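Local coordinates for NAD-dependent deacetylase 2 (Archaeoglobus fulgidus, PDB 1YC2) that removes acetyl groups from protein lysines, including the N-terminal lysine of the chromatin protein Alba, consuming NAD and releasing nicotinamide, at the nicotinamide site. Residues are numbered along the deposited sequence; one frame, centred on the assembly and turned at random.

The nicotinamide site. Residues 24, 27, 32-33, 35, 101-103. With NCA (nicotinamide), chain B.
Nicotinamide, the product cleaved from NAD and a known inhibitor of sirtuins, is held by both ends of its carboxamide. The backbone amide N of Ile102 donates to the carbonyl oxygen, nicotinamide O7, at 2.8 Å, while nicotinamide N7 donates to the carboxylate OD1 of Asp103 at 3.0 Å. A backbone donor and a carboxylate acceptor thus match the two ends of the amide, which probably sets its rotation, although the ligand is poorly ordered. Reaching in with CG between backbone N and carbonyl carbon (chi1 60°), Asp103 is met at OD1 from above the carboxylate plane, leaving the syn lone pair of OD1 to the Ser27 hydroxyl OG, 2.6 Å away; this second-shell serine steadies the aspartate. An alanine here would remove the carboxylate and would probably weaken both the hold on N7 and the choice of amide orientation. Asn101 lies over the carboxamide, its CB 3.6 Å from nicotinamide C7. Aliphatic Ile102 also packs, its CG1 alongside nicotinamide O7 and C4. Farther out, Phe35 stacks its flat ring on one face of the flat pyridine, planes 17° apart but offset, with nicotinamide C6 3.3 Å from Phe35 CZ. Ala24's small methyl joins Phe35 on that side without crowding, and the CG2 methyl branch of Ile32 covers the opposite face, 4.0 Å from nicotinamide C2. The pocket joins the start of the 3-10 helix 24-30 and the following loop to the loop after strand 94-99, within the NAD-binding region and about 10 Å from the catalytic His118.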
loop_
_atom_site.group_PDB
_atom_site.type_symbol
_atom_site.label_atom_id
_atom_site.label_comp_id
_atom_site.label_asym_id
_atom_site.label_seq_id
_atom_site.Cartn_x
_atom_site.Cartn_y
_atom_site.Cartn_z
ATOM N N ALA A 24 -2.130 2.722 4.205
ATOM C CA ALA A 24 -3.548 2.990 3.973
ATOM C C ALA A 24 -3.886 4.467 3.846
ATOM O O ALA A 24 -4.856 4.833 3.175
ATOM C CB ALA A 24 -4.393 2.366 5.094
ATOM N N SER A 27 -4.551 6.120 0.421
ATOM C CA SER A 27 -5.741 5.737 -0.340
ATOM C C SER A 27 -7.031 6.220 0.323
ATOM O O SER A 27 -8.134 5.929 -0.152
ATOM C CB SER A 27 -5.796 4.214 -0.542
ATOM O OG SER A 27 -4.880 3.785 -1.544
ATOM N N ILE A 32 -11.018 4.683 0.355
ATOM C CA ILE A 32 -10.737 3.478 1.119
ATOM C C ILE A 32 -10.373 3.834 2.555
ATOM O O ILE A 32 -9.344 4.455 2.809
ATOM C CB ILE A 32 -9.592 2.664 0.479
ATOM C CG1 ILE A 32 -9.890 2.430 -1.007
ATOM C CG2 ILE A 32 -9.452 1.317 1.187
ATOM C CD1 ILE A 32 -8.829 1.634 -1.750
ATOM N N PRO A 33 -11.220 3.443 3.519
ATOM C CA PRO A 33 -10.964 3.735 4.932
ATOM C C PRO A 33 -9.682 3.079 5.460
ATOM O O PRO A 33 -9.340 1.952 5.091
ATOM C CB PRO A 33 -12.223 3.216 5.624
ATOM C CG PRO A 33 -12.595 2.033 4.771
ATOM C CD PRO A 33 -12.413 2.588 3.367
ATOM N N PHE A 35 -6.887 1.845 8.650
ATOM C CA PHE A 35 -6.948 0.818 9.693
ATOM C C PHE A 35 -7.422 1.334 11.050
ATOM O O PHE A 35 -7.212 0.678 12.071
ATOM C CB PHE A 35 -5.572 0.164 9.866
ATOM C CG PHE A 35 -5.325 -0.989 8.941
ATOM C CD1 PHE A 35 -5.862 -2.242 9.219
ATOM C CD2 PHE A 35 -4.564 -0.824 7.788
ATOM C CE1 PHE A 35 -5.642 -3.322 8.363
ATOM C CE2 PHE A 35 -4.336 -1.897 6.920
ATOM C CZ PHE A 35 -4.876 -3.150 7.210
ATOM N N ASN A 101 -0.557 -1.607 0.861
ATOM C CA ASN A 101 -1.929 -1.661 0.375
ATOM C C ASN A 101 -2.116 -2.799 -0.627
ATOM O O ASN A 101 -1.174 -3.215 -1.288
ATOM C CB ASN A 101 -2.308 -0.336 -0.291
ATOM C CG ASN A 101 -2.136 0.845 0.635
ATOM O OD1 ASN A 101 -2.186 0.697 1.856
ATOM N ND2 ASN A 101 -1.950 2.031 0.062
ATOM N N ILE A 102 -3.339 -3.293 -0.739
ATOM C CA ILE A 102 -3.649 -4.377 -1.662
ATOM C C ILE A 102 -4.585 -3.867 -2.754
ATOM O O ILE A 102 -5.122 -4.655 -3.525
ATOM C CB ILE A 102 -4.385 -5.515 -0.940
ATOM C CG1 ILE A 102 -5.713 -4.980 -0.392
ATOM C CG2 ILE A 102 -3.514 -6.084 0.163
ATOM C CD1 ILE A 102 -6.553 -5.987 0.337
ATOM N N ASP A 103 -4.777 -2.553 -2.816
ATOM C CA ASP A 103 -5.694 -1.962 -3.783
ATOM C C ASP A 103 -5.184 -1.744 -5.204
ATOM O O ASP A 103 -5.972 -1.462 -6.094
ATOM C CB ASP A 103 -6.249 -0.643 -3.225
ATOM C CG ASP A 103 -5.166 0.382 -2.942
ATOM O OD1 ASP A 103 -5.416 1.266 -2.094
ATOM O OD2 ASP A 103 -4.077 0.315 -3.564
HETATM N N1 NCA B . -7.147 -0.736 4.824
HETATM C C2 NCA B . -6.610 -0.252 3.539
HETATM C C3 NCA B . -6.174 -1.171 2.511
HETATM C C4 NCA B . -6.319 -2.603 2.878
HETATM C C5 NCA B . -6.840 -3.085 4.125
HETATM C C6 NCA B . -7.256 -2.135 5.097
HETATM C C7 NCA B . -5.599 -0.727 1.123
HETATM O O7 NCA B . -5.255 -1.598 0.315
HETATM N N7 NCA B . -5.489 0.542 0.828
#